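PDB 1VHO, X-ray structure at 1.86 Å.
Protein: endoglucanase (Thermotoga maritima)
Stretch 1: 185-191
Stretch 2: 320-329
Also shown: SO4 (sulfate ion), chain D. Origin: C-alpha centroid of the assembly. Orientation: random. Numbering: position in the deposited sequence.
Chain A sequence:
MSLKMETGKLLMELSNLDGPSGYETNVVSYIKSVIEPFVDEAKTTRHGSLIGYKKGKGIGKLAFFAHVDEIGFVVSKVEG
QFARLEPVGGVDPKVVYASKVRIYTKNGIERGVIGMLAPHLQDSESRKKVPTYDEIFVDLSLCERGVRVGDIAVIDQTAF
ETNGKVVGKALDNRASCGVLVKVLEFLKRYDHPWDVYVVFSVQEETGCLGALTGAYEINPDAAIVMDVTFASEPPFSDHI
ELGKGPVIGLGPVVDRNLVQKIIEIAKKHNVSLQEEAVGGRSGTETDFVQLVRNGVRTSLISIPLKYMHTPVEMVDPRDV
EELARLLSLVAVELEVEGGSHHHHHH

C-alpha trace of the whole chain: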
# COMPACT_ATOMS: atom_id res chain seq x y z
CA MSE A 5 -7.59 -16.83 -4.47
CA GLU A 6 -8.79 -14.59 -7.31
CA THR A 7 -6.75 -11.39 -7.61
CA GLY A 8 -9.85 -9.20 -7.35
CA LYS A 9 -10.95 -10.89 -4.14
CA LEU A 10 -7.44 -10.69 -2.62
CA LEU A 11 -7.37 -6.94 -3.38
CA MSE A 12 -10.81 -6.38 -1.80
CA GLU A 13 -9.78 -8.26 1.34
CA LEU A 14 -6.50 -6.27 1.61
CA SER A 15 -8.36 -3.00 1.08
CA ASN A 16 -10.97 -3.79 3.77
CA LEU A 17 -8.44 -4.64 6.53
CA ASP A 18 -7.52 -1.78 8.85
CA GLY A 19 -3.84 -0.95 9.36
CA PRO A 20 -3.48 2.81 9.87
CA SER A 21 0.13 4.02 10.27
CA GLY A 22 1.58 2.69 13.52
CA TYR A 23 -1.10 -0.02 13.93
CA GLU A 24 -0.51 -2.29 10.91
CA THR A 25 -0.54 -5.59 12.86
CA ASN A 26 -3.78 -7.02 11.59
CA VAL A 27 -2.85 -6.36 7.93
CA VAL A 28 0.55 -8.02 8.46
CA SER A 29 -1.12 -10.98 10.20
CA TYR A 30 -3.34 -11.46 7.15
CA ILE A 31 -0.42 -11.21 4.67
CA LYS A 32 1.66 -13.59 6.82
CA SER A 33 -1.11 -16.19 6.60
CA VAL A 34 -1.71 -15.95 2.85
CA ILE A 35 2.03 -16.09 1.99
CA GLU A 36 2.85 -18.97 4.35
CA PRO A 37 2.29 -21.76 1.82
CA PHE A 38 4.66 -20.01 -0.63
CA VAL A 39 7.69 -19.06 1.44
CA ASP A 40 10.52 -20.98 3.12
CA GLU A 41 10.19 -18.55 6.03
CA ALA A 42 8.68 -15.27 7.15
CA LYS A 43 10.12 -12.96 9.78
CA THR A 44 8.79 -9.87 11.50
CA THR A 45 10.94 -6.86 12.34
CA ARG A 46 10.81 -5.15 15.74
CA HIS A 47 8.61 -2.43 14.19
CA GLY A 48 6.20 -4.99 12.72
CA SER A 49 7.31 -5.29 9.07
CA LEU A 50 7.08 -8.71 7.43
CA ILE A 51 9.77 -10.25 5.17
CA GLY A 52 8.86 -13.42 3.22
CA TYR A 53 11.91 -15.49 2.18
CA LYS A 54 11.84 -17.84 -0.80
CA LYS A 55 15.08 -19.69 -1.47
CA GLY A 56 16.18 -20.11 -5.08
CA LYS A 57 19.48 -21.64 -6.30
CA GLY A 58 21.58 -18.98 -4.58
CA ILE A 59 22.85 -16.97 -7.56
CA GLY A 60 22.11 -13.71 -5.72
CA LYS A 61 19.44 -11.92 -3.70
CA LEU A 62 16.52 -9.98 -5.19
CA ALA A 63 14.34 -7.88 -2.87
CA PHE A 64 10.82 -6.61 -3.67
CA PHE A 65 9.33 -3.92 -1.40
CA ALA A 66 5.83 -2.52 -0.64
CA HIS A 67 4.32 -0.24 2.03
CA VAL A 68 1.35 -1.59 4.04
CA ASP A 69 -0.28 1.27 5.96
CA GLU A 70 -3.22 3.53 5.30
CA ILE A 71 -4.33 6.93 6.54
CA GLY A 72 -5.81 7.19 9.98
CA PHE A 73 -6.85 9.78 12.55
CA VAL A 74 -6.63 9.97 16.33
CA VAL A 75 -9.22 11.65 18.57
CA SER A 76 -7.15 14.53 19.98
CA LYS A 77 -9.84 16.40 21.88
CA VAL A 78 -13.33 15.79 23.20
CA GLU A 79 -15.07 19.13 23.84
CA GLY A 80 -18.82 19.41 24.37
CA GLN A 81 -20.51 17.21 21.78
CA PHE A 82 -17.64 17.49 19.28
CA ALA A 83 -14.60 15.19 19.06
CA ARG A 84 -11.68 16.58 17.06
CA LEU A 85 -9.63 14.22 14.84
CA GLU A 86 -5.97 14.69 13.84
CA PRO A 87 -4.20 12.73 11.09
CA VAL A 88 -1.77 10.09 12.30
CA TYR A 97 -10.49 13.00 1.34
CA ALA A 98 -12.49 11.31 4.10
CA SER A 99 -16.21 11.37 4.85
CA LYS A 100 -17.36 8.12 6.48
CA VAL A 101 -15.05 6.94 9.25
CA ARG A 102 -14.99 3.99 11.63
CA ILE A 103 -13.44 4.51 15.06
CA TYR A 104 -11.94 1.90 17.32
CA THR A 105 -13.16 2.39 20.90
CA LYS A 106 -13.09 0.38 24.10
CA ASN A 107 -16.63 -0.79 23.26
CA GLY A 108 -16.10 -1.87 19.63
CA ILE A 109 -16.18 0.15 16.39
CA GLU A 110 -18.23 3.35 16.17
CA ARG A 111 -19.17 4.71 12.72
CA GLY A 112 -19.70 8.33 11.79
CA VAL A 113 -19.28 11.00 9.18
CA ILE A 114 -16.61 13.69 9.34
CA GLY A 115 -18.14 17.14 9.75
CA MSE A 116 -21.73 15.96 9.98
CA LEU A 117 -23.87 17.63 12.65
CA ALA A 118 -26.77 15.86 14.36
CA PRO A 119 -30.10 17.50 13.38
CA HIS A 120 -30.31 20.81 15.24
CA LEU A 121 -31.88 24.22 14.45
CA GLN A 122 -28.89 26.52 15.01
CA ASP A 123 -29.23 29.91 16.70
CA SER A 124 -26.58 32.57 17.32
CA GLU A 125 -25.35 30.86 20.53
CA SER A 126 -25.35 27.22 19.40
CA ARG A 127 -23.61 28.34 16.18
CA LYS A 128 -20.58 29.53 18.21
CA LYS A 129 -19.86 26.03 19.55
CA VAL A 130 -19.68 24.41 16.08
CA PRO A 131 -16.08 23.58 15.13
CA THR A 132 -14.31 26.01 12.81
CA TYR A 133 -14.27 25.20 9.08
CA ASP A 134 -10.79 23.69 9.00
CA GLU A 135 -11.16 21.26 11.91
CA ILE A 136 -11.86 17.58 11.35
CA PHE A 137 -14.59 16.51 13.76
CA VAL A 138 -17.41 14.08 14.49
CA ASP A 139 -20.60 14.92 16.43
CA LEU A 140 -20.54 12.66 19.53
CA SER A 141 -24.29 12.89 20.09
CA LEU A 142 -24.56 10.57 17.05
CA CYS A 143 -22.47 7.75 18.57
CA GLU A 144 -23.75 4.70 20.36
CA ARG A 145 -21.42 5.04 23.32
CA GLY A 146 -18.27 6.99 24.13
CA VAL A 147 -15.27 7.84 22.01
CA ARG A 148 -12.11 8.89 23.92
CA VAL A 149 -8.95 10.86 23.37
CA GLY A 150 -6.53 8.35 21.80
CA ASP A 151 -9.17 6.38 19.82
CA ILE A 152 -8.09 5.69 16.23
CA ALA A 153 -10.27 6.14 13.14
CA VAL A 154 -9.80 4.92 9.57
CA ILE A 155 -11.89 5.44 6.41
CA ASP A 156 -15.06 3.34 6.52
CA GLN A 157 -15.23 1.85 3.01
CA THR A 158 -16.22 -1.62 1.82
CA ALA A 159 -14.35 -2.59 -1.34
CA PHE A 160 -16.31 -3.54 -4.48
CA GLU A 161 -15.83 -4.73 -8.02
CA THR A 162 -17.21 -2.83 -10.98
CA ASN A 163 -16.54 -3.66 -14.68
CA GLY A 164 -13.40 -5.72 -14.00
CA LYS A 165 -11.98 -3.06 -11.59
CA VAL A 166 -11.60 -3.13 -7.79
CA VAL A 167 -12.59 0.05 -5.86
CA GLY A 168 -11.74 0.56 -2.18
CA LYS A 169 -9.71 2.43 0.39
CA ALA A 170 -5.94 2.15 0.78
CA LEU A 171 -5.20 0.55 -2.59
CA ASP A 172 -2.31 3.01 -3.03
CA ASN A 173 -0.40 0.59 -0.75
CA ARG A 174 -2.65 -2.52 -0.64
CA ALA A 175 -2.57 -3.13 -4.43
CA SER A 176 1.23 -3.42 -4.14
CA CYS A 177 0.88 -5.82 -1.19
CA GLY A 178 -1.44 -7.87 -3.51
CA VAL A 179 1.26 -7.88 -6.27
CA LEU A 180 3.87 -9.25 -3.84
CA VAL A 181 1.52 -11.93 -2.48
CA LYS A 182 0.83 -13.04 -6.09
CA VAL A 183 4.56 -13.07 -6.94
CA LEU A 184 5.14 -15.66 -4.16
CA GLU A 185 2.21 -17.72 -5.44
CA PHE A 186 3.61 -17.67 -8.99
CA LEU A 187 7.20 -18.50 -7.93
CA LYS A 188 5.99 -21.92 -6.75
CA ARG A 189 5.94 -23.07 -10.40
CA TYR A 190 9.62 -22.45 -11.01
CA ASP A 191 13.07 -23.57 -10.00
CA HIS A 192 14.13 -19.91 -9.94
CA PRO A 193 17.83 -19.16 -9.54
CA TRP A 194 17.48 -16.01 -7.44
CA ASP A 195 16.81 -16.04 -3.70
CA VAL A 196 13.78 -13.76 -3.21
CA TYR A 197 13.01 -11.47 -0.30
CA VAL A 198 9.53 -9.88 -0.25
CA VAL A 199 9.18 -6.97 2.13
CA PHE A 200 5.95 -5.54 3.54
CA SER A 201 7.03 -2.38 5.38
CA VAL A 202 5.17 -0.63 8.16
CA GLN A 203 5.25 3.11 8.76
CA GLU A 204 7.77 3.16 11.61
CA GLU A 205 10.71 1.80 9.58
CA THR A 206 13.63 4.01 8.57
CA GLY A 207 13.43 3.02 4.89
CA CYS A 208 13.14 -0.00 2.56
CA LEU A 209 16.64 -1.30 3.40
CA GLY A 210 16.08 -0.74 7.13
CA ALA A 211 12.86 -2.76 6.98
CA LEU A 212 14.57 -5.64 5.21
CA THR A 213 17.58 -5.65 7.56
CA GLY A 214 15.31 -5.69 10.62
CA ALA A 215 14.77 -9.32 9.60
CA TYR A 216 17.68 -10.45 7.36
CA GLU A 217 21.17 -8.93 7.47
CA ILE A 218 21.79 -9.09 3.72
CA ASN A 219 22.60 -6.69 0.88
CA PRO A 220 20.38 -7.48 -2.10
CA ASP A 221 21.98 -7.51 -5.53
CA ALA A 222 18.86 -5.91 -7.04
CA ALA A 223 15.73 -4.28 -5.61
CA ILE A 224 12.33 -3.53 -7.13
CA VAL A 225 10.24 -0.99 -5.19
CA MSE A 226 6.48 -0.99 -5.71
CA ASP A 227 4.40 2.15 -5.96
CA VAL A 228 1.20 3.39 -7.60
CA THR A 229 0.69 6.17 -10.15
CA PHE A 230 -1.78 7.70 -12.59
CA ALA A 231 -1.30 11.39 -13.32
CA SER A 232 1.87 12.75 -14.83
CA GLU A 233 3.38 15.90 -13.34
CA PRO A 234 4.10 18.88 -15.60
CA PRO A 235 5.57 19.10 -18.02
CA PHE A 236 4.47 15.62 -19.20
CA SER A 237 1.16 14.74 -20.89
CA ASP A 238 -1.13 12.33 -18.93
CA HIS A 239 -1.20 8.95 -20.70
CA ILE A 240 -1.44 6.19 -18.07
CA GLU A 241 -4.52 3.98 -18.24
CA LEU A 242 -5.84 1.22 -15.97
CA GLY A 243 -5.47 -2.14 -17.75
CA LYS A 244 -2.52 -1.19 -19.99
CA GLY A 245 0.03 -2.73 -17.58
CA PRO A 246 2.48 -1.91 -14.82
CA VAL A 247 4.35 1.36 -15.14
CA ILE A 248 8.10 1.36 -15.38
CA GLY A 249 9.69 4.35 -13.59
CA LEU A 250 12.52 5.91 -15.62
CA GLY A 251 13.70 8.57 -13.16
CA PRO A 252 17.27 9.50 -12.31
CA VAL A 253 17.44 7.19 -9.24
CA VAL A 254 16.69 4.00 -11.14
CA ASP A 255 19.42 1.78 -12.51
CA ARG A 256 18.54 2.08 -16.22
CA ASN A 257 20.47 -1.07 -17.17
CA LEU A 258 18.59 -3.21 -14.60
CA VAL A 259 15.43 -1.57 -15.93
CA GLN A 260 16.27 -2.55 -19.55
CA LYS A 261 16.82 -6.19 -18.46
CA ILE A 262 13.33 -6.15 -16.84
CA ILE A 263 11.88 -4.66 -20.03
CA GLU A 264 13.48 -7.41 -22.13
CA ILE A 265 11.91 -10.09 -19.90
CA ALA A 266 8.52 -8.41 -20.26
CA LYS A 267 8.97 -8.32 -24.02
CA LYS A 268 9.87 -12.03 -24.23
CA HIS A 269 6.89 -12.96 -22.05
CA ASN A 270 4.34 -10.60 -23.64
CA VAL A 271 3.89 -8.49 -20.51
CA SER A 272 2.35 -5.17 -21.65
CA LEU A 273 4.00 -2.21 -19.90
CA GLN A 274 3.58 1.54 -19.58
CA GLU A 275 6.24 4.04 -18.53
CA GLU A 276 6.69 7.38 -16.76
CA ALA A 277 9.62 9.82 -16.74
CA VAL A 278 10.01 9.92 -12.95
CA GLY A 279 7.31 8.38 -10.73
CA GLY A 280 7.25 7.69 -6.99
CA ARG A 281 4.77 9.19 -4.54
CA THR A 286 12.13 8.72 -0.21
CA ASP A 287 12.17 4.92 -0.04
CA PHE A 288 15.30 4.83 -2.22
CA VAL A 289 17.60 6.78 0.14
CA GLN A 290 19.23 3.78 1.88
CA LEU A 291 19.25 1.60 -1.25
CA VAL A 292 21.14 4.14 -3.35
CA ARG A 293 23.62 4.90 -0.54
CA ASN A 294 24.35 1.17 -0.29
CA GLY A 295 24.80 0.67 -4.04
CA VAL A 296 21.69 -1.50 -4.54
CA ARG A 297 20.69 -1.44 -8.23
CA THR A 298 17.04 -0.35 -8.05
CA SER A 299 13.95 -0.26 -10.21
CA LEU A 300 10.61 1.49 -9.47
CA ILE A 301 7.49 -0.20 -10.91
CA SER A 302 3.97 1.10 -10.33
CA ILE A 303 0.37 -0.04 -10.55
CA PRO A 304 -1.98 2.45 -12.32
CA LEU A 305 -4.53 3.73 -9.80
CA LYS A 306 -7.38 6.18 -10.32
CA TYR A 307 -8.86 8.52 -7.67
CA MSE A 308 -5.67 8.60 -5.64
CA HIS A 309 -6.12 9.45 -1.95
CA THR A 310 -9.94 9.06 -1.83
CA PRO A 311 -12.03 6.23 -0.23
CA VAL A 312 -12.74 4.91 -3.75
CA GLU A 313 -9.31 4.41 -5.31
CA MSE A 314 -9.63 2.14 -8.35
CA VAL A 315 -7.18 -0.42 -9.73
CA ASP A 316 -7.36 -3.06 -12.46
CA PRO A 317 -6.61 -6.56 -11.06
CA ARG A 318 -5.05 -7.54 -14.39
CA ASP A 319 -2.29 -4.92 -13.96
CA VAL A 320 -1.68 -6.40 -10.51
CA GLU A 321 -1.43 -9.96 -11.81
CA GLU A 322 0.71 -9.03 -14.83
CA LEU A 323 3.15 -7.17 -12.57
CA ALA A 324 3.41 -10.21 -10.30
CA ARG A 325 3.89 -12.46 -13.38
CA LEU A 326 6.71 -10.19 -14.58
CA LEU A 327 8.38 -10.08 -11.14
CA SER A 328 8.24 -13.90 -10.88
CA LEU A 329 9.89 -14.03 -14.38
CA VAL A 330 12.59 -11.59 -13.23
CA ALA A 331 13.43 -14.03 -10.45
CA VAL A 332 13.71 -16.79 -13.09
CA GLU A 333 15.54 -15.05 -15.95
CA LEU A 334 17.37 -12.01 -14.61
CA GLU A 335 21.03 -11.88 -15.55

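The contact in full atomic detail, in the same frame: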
# COMPACT_ATOMS: atom_id res chain seq x y z
N GLU A 185 3.04 -16.64 -4.92
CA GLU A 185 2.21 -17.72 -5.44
C GLU A 185 2.75 -18.20 -6.78
O GLU A 185 2.93 -19.41 -6.97
CB GLU A 185 0.74 -17.31 -5.54
CG GLU A 185 -0.11 -18.45 -6.09
CD GLU A 185 -1.43 -17.98 -6.66
OE1 GLU A 185 -1.98 -18.72 -7.51
OE2 GLU A 185 -1.88 -16.89 -6.31
N PHE A 186 3.08 -17.28 -7.69
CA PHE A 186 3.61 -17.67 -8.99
C PHE A 186 4.99 -18.32 -8.96
O PHE A 186 5.26 -19.19 -9.81
CB PHE A 186 3.69 -16.40 -9.88
CG PHE A 186 2.32 -15.82 -10.18
CD1 PHE A 186 1.16 -16.53 -9.97
CD2 PHE A 186 2.23 -14.54 -10.72
CE1 PHE A 186 -0.08 -15.98 -10.25
CE2 PHE A 186 1.01 -13.99 -11.03
CZ PHE A 186 -0.16 -14.70 -10.81
N LEU A 187 5.87 -17.96 -8.06
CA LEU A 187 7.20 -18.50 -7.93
C LEU A 187 7.21 -20.00 -7.61
O LEU A 187 8.21 -20.68 -7.89
CB LEU A 187 8.06 -17.77 -6.94
CG LEU A 187 8.56 -16.38 -7.42
CD1 LEU A 187 9.27 -15.67 -6.26
CD2 LEU A 187 9.54 -16.56 -8.57
N LYS A 188 6.13 -20.49 -7.03
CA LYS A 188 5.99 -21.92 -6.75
C LYS A 188 6.12 -22.80 -7.98
O LYS A 188 6.54 -23.98 -7.87
CB LYS A 188 4.60 -22.14 -6.09
CG LYS A 188 4.76 -21.67 -4.62
CD LYS A 188 5.55 -22.75 -3.93
CE LYS A 188 6.14 -22.39 -2.60
NZ LYS A 188 6.01 -23.63 -1.73
N ARG A 189 5.87 -22.31 -9.17
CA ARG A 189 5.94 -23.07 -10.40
C ARG A 189 7.34 -23.22 -10.98
O ARG A 189 7.56 -23.96 -11.93
CB ARG A 189 5.14 -22.30 -11.48
N TYR A 190 8.30 -22.44 -10.46
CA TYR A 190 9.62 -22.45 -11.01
C TYR A 190 10.75 -22.78 -10.05
O TYR A 190 10.70 -22.49 -8.87
CB TYR A 190 9.97 -21.04 -11.54
CG TYR A 190 9.07 -20.47 -12.60
CD1 TYR A 190 9.22 -20.81 -13.94
CD2 TYR A 190 8.10 -19.53 -12.27
CE1 TYR A 190 8.42 -20.26 -14.93
CE2 TYR A 190 7.29 -18.97 -13.25
CZ TYR A 190 7.45 -19.34 -14.56
OH TYR A 190 6.63 -18.79 -15.53
N ASP A 191 11.81 -23.29 -10.69
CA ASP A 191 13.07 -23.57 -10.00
C ASP A 191 13.94 -22.34 -10.26
O ASP A 191 15.02 -22.41 -10.85
CB ASP A 191 13.76 -24.81 -10.57
CG ASP A 191 15.03 -25.19 -9.83
OD1 ASP A 191 15.14 -24.88 -8.62
OD2 ASP A 191 15.94 -25.81 -10.45
N VAL A 320 -2.28 -5.79 -11.69
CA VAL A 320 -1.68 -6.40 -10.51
C VAL A 320 -1.10 -7.77 -10.82
O VAL A 320 0.03 -8.13 -10.43
CB VAL A 320 -2.72 -6.44 -9.35
CG1 VAL A 320 -2.23 -7.32 -8.20
CG2 VAL A 320 -2.88 -5.00 -8.84
N GLU A 321 -1.91 -8.62 -11.47
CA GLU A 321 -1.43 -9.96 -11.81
C GLU A 321 -0.28 -9.94 -12.80
O GLU A 321 0.64 -10.73 -12.67
CB GLU A 321 -2.55 -10.79 -12.48
CG GLU A 321 -3.84 -10.79 -11.72
CD GLU A 321 -4.85 -11.80 -12.30
OE1 GLU A 321 -5.22 -11.63 -13.48
OE2 GLU A 321 -5.18 -12.70 -11.52
N GLU A 322 -0.39 -9.10 -13.86
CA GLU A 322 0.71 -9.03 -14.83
C GLU A 322 1.99 -8.54 -14.20
O GLU A 322 3.06 -9.04 -14.53
CB GLU A 322 0.34 -8.20 -16.08
CG GLU A 322 -0.70 -8.94 -16.94
CD GLU A 322 -0.09 -10.16 -17.64
OE1 GLU A 322 -0.15 -11.27 -17.10
OE2 GLU A 322 0.52 -10.02 -18.72
N LEU A 323 1.92 -7.58 -13.25
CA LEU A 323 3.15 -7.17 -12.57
C LEU A 323 3.73 -8.35 -11.81
O LEU A 323 4.96 -8.59 -11.76
CB LEU A 323 2.90 -5.94 -11.67
CG LEU A 323 4.13 -5.44 -10.92
CD1 LEU A 323 5.36 -5.37 -11.85
CD2 LEU A 323 3.94 -4.08 -10.27
N ALA A 324 2.86 -9.08 -11.05
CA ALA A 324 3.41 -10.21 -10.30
C ALA A 324 4.01 -11.28 -11.26
O ALA A 324 5.02 -11.87 -10.94
CB ALA A 324 2.26 -10.86 -9.51
N ARG A 325 3.36 -11.49 -12.39
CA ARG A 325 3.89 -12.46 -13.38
C ARG A 325 5.26 -12.01 -13.83
O ARG A 325 6.23 -12.78 -13.88
CB ARG A 325 2.91 -12.58 -14.59
CG ARG A 325 3.34 -13.67 -15.59
CD ARG A 325 2.21 -14.02 -16.55
NE ARG A 325 1.98 -13.02 -17.61
CZ ARG A 325 2.64 -13.00 -18.76
NH1 ARG A 325 3.59 -13.91 -19.06
NH2 ARG A 325 2.36 -12.07 -19.65
N LEU A 326 5.40 -10.72 -14.18
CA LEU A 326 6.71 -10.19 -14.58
C LEU A 326 7.73 -10.34 -13.48
O LEU A 326 8.89 -10.73 -13.75
CB LEU A 326 6.56 -8.65 -14.86
CG LEU A 326 7.87 -7.95 -15.20
CD1 LEU A 326 8.55 -8.64 -16.40
CD2 LEU A 326 7.60 -6.47 -15.55
N LEU A 327 7.40 -10.01 -12.22
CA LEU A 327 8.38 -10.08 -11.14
C LEU A 327 8.82 -11.55 -10.90
O LEU A 327 10.00 -11.80 -10.63
CB LEU A 327 7.90 -9.54 -9.78
CG LEU A 327 7.55 -8.03 -9.73
CD1 LEU A 327 7.18 -7.61 -8.30
CD2 LEU A 327 8.72 -7.21 -10.22
N SER A 328 7.89 -12.48 -11.02
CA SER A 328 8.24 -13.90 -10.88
C SER A 328 9.21 -14.25 -12.03
O SER A 328 10.20 -14.97 -11.79
CB SER A 328 7.04 -14.81 -10.85
OG SER A 328 6.32 -14.93 -12.09
N LEU A 329 9.00 -13.78 -13.24
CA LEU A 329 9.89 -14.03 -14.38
C LEU A 329 11.24 -13.39 -14.20
O LEU A 329 12.27 -13.93 -14.62
CB LEU A 329 9.21 -13.64 -15.70
CG LEU A 329 8.02 -14.52 -16.04
CD1 LEU A 329 7.11 -13.89 -17.10
CD2 LEU A 329 8.50 -15.89 -16.53
S SO4 D . 4.72 -17.13 -19.29
O1 SO4 D . 3.45 -17.54 -20.00
O2 SO4 D . 5.50 -16.32 -20.27
O3 SO4 D . 4.36 -16.36 -18.06
O4 SO4 D . 5.48 -18.37 -18.93

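A helical segment with a turn packs against the side of a second helix through a small, mainly apolar contact, with no hydrogen bond or salt bridge crossing between them. Residues 320-329 are helical throughout, whereas the shorter stretch contains a type I beta turn from Leu187 to Tyr190, in which Tyr190 N bonds to Leu187 O at 3.1 Å. The closest CA atoms are those of Leu187 and Ser328, 5.6 Å apart. Phe186 is the knob of the contact, sitting among Glu321, Ala324, Arg325 and Ser328. Its CE2 lies 3.7 Å from Ala324 CB, an apolar pairing, while the ring edge meets helix backbone, with CE2 3.7 Å from Glu321 O and CD2 3.7 Å from Arg325 N. These two backbone atoms are already paired with each other, Arg325 N donating to Glu321 O at 2.8 Å, so the ring packs against a satisfied helical bond. Ser328 points toward the first stretch, yet its OG donates to Arg325 O within its own helix at 2.8 Å; toward Phe186 CB, 3.7 Å from OG, it offers only van der Waals contact. Leu187 starts sideways, but its end reaches in, placing CD2 3.8 Å from Ser328 CB. At the last position of the turn, Tyr190 adds a further contact: its CZ lies 4.1 Å from Leu329 CD2. Arg325 is paired within its own helix rather than across the contact. Arg325 NE and NH2 donate to Glu322 OE1 and OE2 at 2.8 and 2.9 Å, a two-pronged salt bridge between residues three apart on the helix, and Arg325 NH1 donates to O3 of a sulfate ion, probably from the crystallisation liquor, at 2.8 Å. Tyr190 OH lies 3.6 Å from O4 of the same sulfate.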